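Penicillin-binding protein PbpB (Mycobacterium tuberculosis, PDB 6KGU) synthesises cross-linked peptidoglycan from lipid intermediates during cell-wall biogenesis, and is a penicillin-binding transpeptidase inactivated by beta-lactam antibiotics. Local coordinates at residues Ser20-Asp23 against Asp27-Ala30; Gly150-Asp153 against Val158-Gly161; Ile411-Val416 against Gly420-Glu425. All coordinates share one frame; numbering follows the deposited sequence.

Contact 1 of 3, residues Ser20-Asp23 against Asp27-Ala30; sequences SIVD and DRLA
Ile21 O receives two consecutive backbone N-H groups, Leu29 N at 2.8 Å and Ala30 N at 3.0 Å, both in the plane of its carbonyl. Because Leu29 and Ala30 together face the single residue Ile21, this is a classic beta bulge, set in the hairpin of strands 21-22 and 28-36. Ile21 N donates to Ala30 O, closing the hydrogen-bonded pair, and one step on Val22 and Arg28 form a non-hydrogen-bonded pair with CA atoms 4.3 Å apart. On that face Val22 CG1 packs against Arg28 CA and Arg28 CG, 4.1 Å from the latter, the two side chains crossing at a slant. On the opposite face Ile21 CB meets Ala30 CB at 4.2 Å.

The turn end is polar. Asp23 N donates to Asp27 O, and Asp27 N returns a bond to Asp23 OD1 at 2.8 Å, arriving 44° above the carboxylate plane. With chi1 at 83°, Asp23 CG sits between backbone N and carbonyl carbon, turning OD1 to Asp27 N; Asn25 N also donates to OD1. Asp23 OD2 and Asp27 OD2 are only 4.6 Å apart. Asn199 bonds to both oxygens, through N to the first and ND2 to the second. Two carboxylates this close would probably repel each other somewhat, an effect that these N-H donors, at the start of helix 199-216, would partly offset.

Contact 2 of 3, residues Gly150-Asp153 against Val158-Gly161; sequences GLED and VLAG
Leu159 carries the contact with one methyl: its CD1 lies 3.6 Å from Glu152 OE1 and 3.8 Å from Leu151 O. The close part is thus a single methyl set against two oxygens, one from a carboxylate and one from a helix backbone, and each is a van der Waals contact. Leu159 directs its CB toward segment 150-153, and chi1 of -69° sets CG anti to the carbonyl carbon and, with chi2 extended, carries CD1 to the two oxygens. Glu152 gets there by a bent route. Its CB leads away from Leu159, but a kink at chi2 (-86°) turns the carboxylate back, and the two side chains cross at about a right angle.

The elements joined are two short consecutive helices, 150-154 and 156-160, within the dimerisation domain of the penicillin-binding protein. Between segments 150-153 and 158-161 the nearest CA atoms, those of Glu152 and Leu159, are 7.4 Å apart, and the total surface buried is just 93 Å². Gly161 is the first residue to leave helical backbone angles, with a positive phi of 65°.

Away from the Leu159 methyl the packing is loose. The side chain of Leu151 does not touch segment 158-161; it packs on Leu195 and Leu358 instead. Asp153 points its CB away from the second helix and is exposed to solvent, in contrast to the buried Glu152. That carboxylate is well satisfied in its buried setting: OE1 forms a salt bridge with Arg18, while OE2 takes one from Arg126 and is hydrogen-bonded to the hydroxyl of Tyr128.

Contact 3 of 3, residues Ile411-Val416 against Gly420-Glu425; sequences IIKATV and GSRTEE
An antiparallel beta hairpin of strands 412-416 and 422-424 forms this contact, with 422-424 as an outermost strand of a mixed sheet. The strand axes approach to 4.8 Å with directions 155° apart. Thr415 and Thr423 make the hydrogen-bonded pair: Thr423 N reaches Thr415 O at 3.0 Å and 174°, almost straight, and Thr415 N donates back to Thr423 O. Glu425 N extends the ladder to Lys413 O, 2.8 Å away. On the far side of strand 412-416, Lys413 and Ala414 both face Val194, a classic bulge.

The face bearing Ala414, Val416, Arg422 and Glu424 carries a charged pair along one strand. Arg422 extends its chain, CG anti to the backbone N (chi1 161°), and runs its guanidinium past Ala414, whose CB meets it obliquely, 3.5 Å from Arg422 NE. Glu424, bent at chi2, brings its carboxylate to the guanidinium edge; OE2 accepts from Arg422 NE through its syn lone pair in a salt bridge, while the bond from Arg422 NH2 to Glu424 OE1 is weak. Lys413 lies alongside Glu424 and points the same way, but its NZ stays 4.5 Å from Glu424 OE1, and a water accepting from NZ and donating to OE1 joins them. Its direct salt bridge is to Glu232. Val416 adds apolar packing, its CG2 lying 4.1 Å from Arg422 CB.

Glu425 folds back toward Ile412, its CG touching Ile412 CG2 at 3.5 Å. Beside the threonine pair, another water donates to Thr423 O and to Glu425 OE2, the latter 2.6 Å from the water oxygen, and also bonds Thr415 OG1.

How the contacts relate
Contacts 1 and 3 are hairpins of one mixed sheet, with strand 192-195 between 21-22 and 412-416; their centres are 12 Å apart, their nearest atoms about 7 Å. Contact 2 touches both. It meets contact 1 at several points, among them Ala30 CB, 3.6 Å from Glu152 OE2, and Ile21 CD1, 3.8 Å from Leu159 CD1; contact 3 it meets more lightly, Leu151 CD1 lying 4.1 Å from Ile412 CD1. Since contacts 1 and 2 belong to the dimerisation domain and contact 3 to the transpeptidase domain, the sheet unites chain segments from both. All three are packing within the fold, away from the aztreonam pocket and from Ser269, the probable acyl-ester nucleophile.

Contact 1 of 3, residues Ser20-Asp23 against Asp27-Ala30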
ATOM      1  N   SER A  20      -5.600 -12.891  23.625  1.00 33.67           N
ATOM      2  CA  SER A  20      -5.687 -13.356  22.248  0.82 36.71           C
ATOM      3  C   SER A  20      -5.499 -12.205  21.267  1.00 36.76           C
ATOM      4  O   SER A  20      -5.635 -11.032  21.614  1.00 34.91           O
ATOM      5  CB  SER A  20      -7.038 -14.032  21.991  0.82 33.65           C
ATOM      6  OG  SER A  20      -7.181 -15.202  22.774  0.82 33.82           O
ATOM      7  N   ILE A  21      -5.201 -12.563  20.019  1.00 37.68           N
ATOM      8  CA  ILE A  21      -5.184 -11.631  18.897  1.00 32.83           C
ATOM      9  C   ILE A  21      -6.245 -12.121  17.920  1.00 31.79           C
ATOM     10  O   ILE A  21      -6.167 -13.258  17.441  1.00 32.49           O
ATOM     11  CB  ILE A  21      -3.801 -11.559  18.218  1.00 32.30           C
ATOM     12  CG1 ILE A  21      -2.714 -11.112  19.205  1.00 33.29           C
ATOM     13  CG2 ILE A  21      -3.860 -10.632  16.984  1.00 29.85           C
ATOM     14  CD1 ILE A  21      -1.284 -11.144  18.648  1.00 30.47           C
ATOM     15  N   VAL A  22      -7.244 -11.277  17.641  1.00 31.51           N
ATOM     16  CA  VAL A  22      -8.366 -11.653  16.789  1.00 33.75           C
ATOM     17  C   VAL A  22      -8.527 -10.597  15.701  1.00 31.51           C
ATOM     18  O   VAL A  22      -8.004  -9.489  15.802  1.00 31.84           O
ATOM     19  CB  VAL A  22      -9.687 -11.814  17.593  1.00 35.15           C
ATOM     20  CG1 VAL A  22      -9.482 -12.729  18.795  1.00 31.81           C
ATOM     21  CG2 VAL A  22     -10.217 -10.454  18.055  1.00 32.61           C
ATOM     22  N   ASP A  23      -9.265 -10.951  14.649  1.00 31.59           N
ATOM     23  CA  ASP A  23      -9.519 -10.009  13.569  1.00 30.07           C
ATOM     24  C   ASP A  23     -10.746  -9.159  13.922  1.00 32.26           C
ATOM     25  O   ASP A  23     -11.320  -9.291  15.003  1.00 32.90           O
ATOM     26  CB  ASP A  23      -9.647 -10.744  12.228  1.00 30.51           C
ATOM     27  CG  ASP A  23     -11.062 -11.331  11.965  1.00 38.11           C
ATOM     28  OD1 ASP A  23     -11.896 -11.428  12.886  1.00 33.48           O
ATOM     29  OD2 ASP A  23     -11.324 -11.721  10.798  1.00 34.58           O
ATOM     30  N   ASP A  27     -12.592 -13.395  14.769  1.00 35.19           N
ATOM     31  CA  ASP A  27     -11.987 -14.653  14.350  1.00 34.65           C
ATOM     32  C   ASP A  27     -10.558 -14.732  14.872  1.00 36.04           C
ATOM     33  O   ASP A  27      -9.756 -13.821  14.650  1.00 37.12           O
ATOM     34  CB  ASP A  27     -12.008 -14.763  12.829  1.00 40.32           C
ATOM     35  CG  ASP A  27     -11.649 -16.142  12.345  1.00 46.97           C
ATOM     36  OD1 ASP A  27     -12.177 -17.123  12.912  1.00 54.73           O
ATOM     37  OD2 ASP A  27     -10.819 -16.248  11.410  1.00 50.61           O
ATOM     38  N   ARG A  28     -10.236 -15.813  15.578  1.00 38.85           N
ATOM     39  CA  ARG A  28      -8.973 -15.865  16.304  1.00 39.11           C
ATOM     40  C   ARG A  28      -7.796 -16.040  15.353  1.00 39.86           C
ATOM     41  O   ARG A  28      -7.832 -16.869  14.442  1.00 37.15           O
ATOM     42  CB  ARG A  28      -8.997 -16.996  17.328  1.00 42.30           C
ATOM     43  CG  ARG A  28     -10.009 -16.770  18.456  1.00 42.72           C
ATOM     44  CD  ARG A  28     -10.030 -17.946  19.425  1.00 48.04           C
ATOM     45  NE  ARG A  28     -10.399 -19.197  18.764  1.00 45.68           N
ATOM     46  CZ  ARG A  28     -10.389 -20.387  19.356  1.00 53.35           C
ATOM     47  NH1 ARG A  28     -10.016 -20.497  20.632  1.00 44.04           N
ATOM     48  NH2 ARG A  28     -10.749 -21.468  18.672  1.00 53.38           N
ATOM     49  N   LEU A  29      -6.754 -15.243  15.569  1.00 38.18           N
ATOM     50  CA  LEU A  29      -5.454 -15.429  14.936  1.00 33.39           C
ATOM     51  C   LEU A  29      -4.445 -16.073  15.873  1.00 35.01           C
ATOM     52  O   LEU A  29      -3.641 -16.901  15.443  1.00 31.22           O
ATOM     53  CB  LEU A  29      -4.915 -14.079  14.441  1.00 36.43           C
ATOM     54  CG  LEU A  29      -5.707 -13.483  13.274  1.00 31.12           C
ATOM     55  CD1 LEU A  29      -5.459 -11.974  13.119  1.00 31.71           C
ATOM     56  CD2 LEU A  29      -5.382 -14.233  11.977  1.00 30.50           C
ATOM     57  N   ALA A  30      -4.470 -15.714  17.154  1.00 33.67           N
ATOM     58  CA  ALA A  30      -3.553 -16.311  18.104  1.00 31.88           C
ATOM     59  C   ALA A  30      -4.266 -16.385  19.444  1.00 35.38           C
ATOM     60  O   ALA A  30      -4.889 -15.410  19.865  1.00 32.61           O
ATOM     61  CB  ALA A  30      -2.255 -15.499  18.219  1.00 33.89           C
TER

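Contact 2 of 3, residues Gly150-Asp153 against Val158-Gly161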
ATOM      1  N   GLY A 150       6.826  -9.477  15.744  1.00 31.62           N
ATOM      2  CA  GLY A 150       5.496  -9.069  15.337  1.00 31.18           C
ATOM      3  C   GLY A 150       4.730  -8.405  16.476  1.00 32.40           C
ATOM      4  O   GLY A 150       5.299  -7.950  17.474  1.00 29.73           O
ATOM      5  N   LEU A 151       3.401  -8.372  16.317  1.00 32.06           N
ATOM      6  CA  LEU A 151       2.547  -7.787  17.350  1.00 33.41           C
ATOM      7  C   LEU A 151       2.623  -8.566  18.666  1.00 33.87           C
ATOM      8  O   LEU A 151       2.355  -8.001  19.732  1.00 30.31           O
ATOM      9  CB  LEU A 151       1.096  -7.722  16.873  1.00 28.37           C
ATOM     10  CG  LEU A 151       0.746  -6.681  15.802  1.00 34.06           C
ATOM     11  CD1 LEU A 151      -0.739  -6.698  15.539  1.00 31.31           C
ATOM     12  CD2 LEU A 151       1.199  -5.283  16.211  1.00 30.86           C
ATOM     13  N   GLU A 152       2.946  -9.863  18.616  1.00 31.16           N
ATOM     14  CA  GLU A 152       3.116 -10.621  19.861  1.00 32.38           C
ATOM     15  C   GLU A 152       4.184  -9.979  20.728  1.00 35.65           C
ATOM     16  O   GLU A 152       4.067  -9.938  21.960  1.00 37.27           O
ATOM     17  CB  GLU A 152       3.502 -12.075  19.569  1.00 32.54           C
ATOM     18  CG  GLU A 152       2.445 -12.913  18.889  1.00 32.02           C
ATOM     19  CD  GLU A 152       1.470 -13.560  19.867  1.00 39.34           C
ATOM     20  OE1 GLU A 152       1.184 -12.970  20.940  1.00 34.21           O
ATOM     21  OE2 GLU A 152       0.993 -14.665  19.554  1.00 32.78           O
ATOM     22  N   ASP A 153       5.229  -9.463  20.091  1.00 32.21           N
ATOM     23  CA  ASP A 153       6.305  -8.790  20.798  1.00 37.17           C
ATOM     24  C   ASP A 153       5.946  -7.344  21.116  1.00 36.37           C
ATOM     25  O   ASP A 153       5.987  -6.933  22.277  1.00 33.21           O
ATOM     26  CB  ASP A 153       7.586  -8.859  19.968  1.00 32.47           C
ATOM     27  CG  ASP A 153       8.739  -8.170  20.633  1.00 34.53           C
ATOM     28  OD1 ASP A 153       8.991  -8.448  21.818  1.00 37.12           O
ATOM     29  OD2 ASP A 153       9.407  -7.368  19.964  1.00 39.01           O
ATOM     30  N   VAL A 158       0.540  -5.552  26.645  1.00 35.07           N
ATOM     31  CA  VAL A 158      -0.919  -5.631  26.588  1.00 33.88           C
ATOM     32  C   VAL A 158      -1.379  -7.083  26.611  1.00 41.02           C
ATOM     33  O   VAL A 158      -2.351  -7.434  27.294  1.00 34.84           O
ATOM     34  CB  VAL A 158      -1.443  -4.894  25.336  1.00 38.18           C
ATOM     35  CG1 VAL A 158      -2.947  -5.021  25.235  1.00 36.73           C
ATOM     36  CG2 VAL A 158      -1.034  -3.425  25.367  1.00 35.15           C
ATOM     37  N   LEU A 159      -0.694  -7.949  25.860  1.00 37.45           N
ATOM     38  CA  LEU A 159      -1.103  -9.343  25.744  1.00 34.88           C
ATOM     39  C   LEU A 159      -0.694 -10.181  26.956  1.00 35.25           C
ATOM     40  O   LEU A 159      -1.404 -11.132  27.316  1.00 33.83           O
ATOM     41  CB  LEU A 159      -0.505  -9.946  24.461  1.00 31.37           C
ATOM     42  CG  LEU A 159      -1.064  -9.414  23.126  1.00 27.38           C
ATOM     43  CD1 LEU A 159      -0.121  -9.749  21.957  1.00 30.16           C
ATOM     44  CD2 LEU A 159      -2.478  -9.985  22.879  1.00 27.34           C
ATOM     45  N   ALA A 160       0.450  -9.872  27.570  1.00 32.88           N
ATOM     46  CA  ALA A 160       0.972 -10.710  28.649  1.00 39.55           C
ATOM     47  C   ALA A 160       0.326 -10.418  29.996  1.00 39.90           C
ATOM     48  O   ALA A 160       0.286 -11.304  30.858  1.00 44.08           O
ATOM     49  CB  ALA A 160       2.482 -10.530  28.787  1.00 34.31           C
ATOM     50  N   GLY A 161      -0.149  -9.197  30.213  1.00 42.82           N
ATOM     51  CA  GLY A 161      -0.607  -8.844  31.544  1.00 41.02           C
ATOM     52  C   GLY A 161       0.535  -8.858  32.558  1.00 38.33           C
ATOM     53  O   GLY A 161       1.710  -8.715  32.224  1.00 39.60           O
TER

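Contact 3 of 3, residues Ile411-Val416 against Gly420-Glu425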
ATOM      1  N   ILE A 411      -4.073  -0.481  12.265  1.00 27.09           N
ATOM      2  CA  ILE A 411      -4.328  -1.912  12.239  1.00 25.73           C
ATOM      3  C   ILE A 411      -4.868  -2.433  13.565  1.00 26.49           C
ATOM      4  O   ILE A 411      -5.393  -3.561  13.596  1.00 30.85           O
ATOM      5  CB  ILE A 411      -3.070  -2.704  11.819  1.00 29.69           C
ATOM      6  CG1 ILE A 411      -3.460  -4.134  11.373  1.00 30.91           C
ATOM      7  CG2 ILE A 411      -2.069  -2.764  12.960  1.00 29.45           C
ATOM      8  CD1 ILE A 411      -2.487  -4.760  10.383  1.00 31.79           C
ATOM      9  N   ILE A 412      -4.758  -1.665  14.644  1.00 28.00           N
ATOM     10  CA  ILE A 412      -5.366  -2.011  15.923  1.00 30.72           C
ATOM     11  C   ILE A 412      -6.740  -1.358  15.956  1.00 37.81           C
ATOM     12  O   ILE A 412      -6.843  -0.129  15.937  1.00 30.87           O
ATOM     13  CB  ILE A 412      -4.525  -1.538  17.113  1.00 33.26           C
ATOM     14  CG1 ILE A 412      -3.042  -1.845  16.912  1.00 36.53           C
ATOM     15  CG2 ILE A 412      -5.055  -2.190  18.389  1.00 32.32           C
ATOM     16  CD1 ILE A 412      -2.741  -3.306  16.820  1.00 36.59           C
ATOM     17  N   LYS A 413      -7.797  -2.175  16.006  1.00 32.88           N
ATOM     18  CA  LYS A 413      -9.144  -1.607  16.088  1.00 33.88           C
ATOM     19  C   LYS A 413      -9.557  -1.326  17.531  1.00 39.86           C
ATOM     20  O   LYS A 413     -10.185  -0.298  17.810  1.00 44.08           O
ATOM     21  CB  LYS A 413     -10.163  -2.541  15.429  1.00 33.49           C
ATOM     22  CG  LYS A 413     -11.513  -1.860  15.184  1.00 35.71           C
ATOM     23  CD  LYS A 413     -12.300  -2.523  14.073  1.00 39.52           C
ATOM     24  CE  LYS A 413     -13.632  -1.808  13.821  1.00 44.47           C
ATOM     25  NZ  LYS A 413     -13.463  -0.357  13.546  1.00 43.88           N
ATOM     26  N   ALA A 414      -9.214  -2.217  18.457  1.00 32.47           N
ATOM     27  CA  ALA A 414      -9.713  -2.132  19.826  1.00 40.04           C
ATOM     28  C   ALA A 414      -8.941  -3.119  20.694  1.00 40.03           C
ATOM     29  O   ALA A 414      -8.204  -3.976  20.196  1.00 37.45           O
ATOM     30  CB  ALA A 414     -11.217  -2.429  19.885  1.00 41.08           C
ATOM     31  N   THR A 415      -9.115  -2.984  22.004  1.00 31.54           N
ATOM     32  CA  THR A 415      -8.615  -3.957  22.968  1.00 43.12           C
ATOM     33  C   THR A 415      -9.722  -4.318  23.949  1.00 40.74           C
ATOM     34  O   THR A 415     -10.509  -3.456  24.360  1.00 40.02           O
ATOM     35  CB  THR A 415      -7.410  -3.434  23.749  1.00 40.93           C
ATOM     36  OG1 THR A 415      -7.799  -2.280  24.494  1.00 50.86           O
ATOM     37  CG2 THR A 415      -6.285  -3.051  22.807  1.00 38.91           C
ATOM     38  N   VAL A 416      -9.780  -5.587  24.333  1.00 37.84           N
ATOM     39  CA  VAL A 416     -10.809  -6.082  25.239  1.00 40.80           C
ATOM     40  C   VAL A 416     -10.142  -6.479  26.546  1.00 44.76           C
ATOM     41  O   VAL A 416      -9.256  -7.346  26.570  1.00 41.10           O
ATOM     42  CB  VAL A 416     -11.589  -7.252  24.633  1.00 40.81           C
ATOM     43  CG1 VAL A 416     -12.715  -7.664  25.573  1.00 44.51           C
ATOM     44  CG2 VAL A 416     -12.134  -6.848  23.269  1.00 40.29           C
ATOM     45  N   GLY A 420     -14.083  -8.176  29.871  1.00 55.80           N
ATOM     46  CA  GLY A 420     -14.866  -8.214  28.659  1.00 50.94           C
ATOM     47  C   GLY A 420     -15.307  -6.861  28.163  1.00 49.93           C
ATOM     48  O   GLY A 420     -16.002  -6.790  27.142  1.00 55.03           O
ATOM     49  N   SER A 421     -14.934  -5.789  28.853  1.00 49.11           N
ATOM     50  CA  SER A 421     -15.236  -4.448  28.385  1.00 51.00           C
ATOM     51  C   SER A 421     -14.264  -4.049  27.281  1.00 50.85           C
ATOM     52  O   SER A 421     -13.050  -4.243  27.394  1.00 48.12           O
ATOM     53  CB  SER A 421     -15.162  -3.448  29.532  1.00 47.18           C
ATOM     54  OG  SER A 421     -13.817  -3.198  29.893  1.00 58.34           O
ATOM     55  N   ARG A 422     -14.801  -3.459  26.225  1.00 46.90           N
ATOM     56  CA  ARG A 422     -14.051  -3.188  25.008  1.00 47.72           C
ATOM     57  C   ARG A 422     -13.840  -1.687  24.850  1.00 46.61           C
ATOM     58  O   ARG A 422     -14.790  -0.905  24.978  1.00 45.23           O
ATOM     59  CB  ARG A 422     -14.791  -3.776  23.803  1.00 46.23           C
ATOM     60  CG  ARG A 422     -14.385  -3.215  22.466  1.00 44.42           C
ATOM     61  CD  ARG A 422     -14.911  -4.083  21.340  1.00 47.25           C
ATOM     62  NE  ARG A 422     -14.577  -3.501  20.046  1.00 43.26           N
ATOM     63  CZ  ARG A 422     -14.581  -4.164  18.897  1.00 38.58           C
ATOM     64  NH1 ARG A 422     -14.902  -5.450  18.879  1.00 44.63           N
ATOM     65  NH2 ARG A 422     -14.263  -3.535  17.768  1.00 37.28           N
ATOM     66  N   THR A 423     -12.593  -1.294  24.589  1.00 40.02           N
ATOM     67  CA  THR A 423     -12.217   0.092  24.320  1.00 39.97           C
ATOM     68  C   THR A 423     -11.735   0.199  22.874  1.00 48.12           C
ATOM     69  O   THR A 423     -10.754  -0.452  22.501  1.00 39.13           O
ATOM     70  CB  THR A 423     -11.115   0.545  25.281  1.00 41.00           C
ATOM     71  OG1 THR A 423     -11.552   0.352  26.631  1.00 50.34           O
ATOM     72  CG2 THR A 423     -10.761   2.023  25.069  1.00 38.94           C
ATOM     73  N   GLU A 424     -12.421   1.007  22.062  1.00 43.33           N
ATOM     74  CA  GLU A 424     -11.950   1.240  20.699  1.00 45.28           C
ATOM     75  C   GLU A 424     -10.642   2.020  20.707  1.00 45.56           C
ATOM     76  O   GLU A 424     -10.408   2.871  21.567  1.00 44.04           O
ATOM     77  CB  GLU A 424     -12.983   2.012  19.869  1.00 44.11           C
ATOM     78  CG  GLU A 424     -14.337   1.366  19.811  1.00 52.21           C
ATOM     79  CD  GLU A 424     -14.281  -0.032  19.240  1.00 47.62           C
ATOM     80  OE1 GLU A 424     -13.904  -0.184  18.059  1.00 45.33           O
ATOM     81  OE2 GLU A 424     -14.615  -0.982  19.981  1.00 52.30           O
ATOM     82  N   GLU A 425      -9.788   1.729  19.732  1.00 40.14           N
ATOM     83  CA  GLU A 425      -8.593   2.540  19.547  1.00 41.13           C
ATOM     84  C   GLU A 425      -8.984   3.955  19.124  1.00 41.67           C
ATOM     85  O   GLU A 425      -9.888   4.127  18.302  1.00 45.61           O
ATOM     86  CB  GLU A 425      -7.678   1.928  18.485  1.00 45.13           C
ATOM     87  CG  GLU A 425      -6.882   0.756  18.997  1.00 47.15           C
ATOM     88  CD  GLU A 425      -5.875   1.182  20.032  1.00 50.81           C
ATOM     89  OE1 GLU A 425      -4.939   1.921  19.666  1.00 54.61           O
ATOM     90  OE2 GLU A 425      -6.041   0.804  21.216  1.00 55.57           O
TER
HETATM   91  O   HOH W   1     -13.180   1.214  15.862  1.00 49.10           O
HETATM   92  O   HOH W   2     -10.620   2.217  16.047  1.00 53.43           O
HETATM   93  O   HOH W   3     -11.338  -2.196  27.446  1.00 45.13           O
HETATM   94  O   HOH W   4      -7.999   0.227  22.781  1.00 49.50           O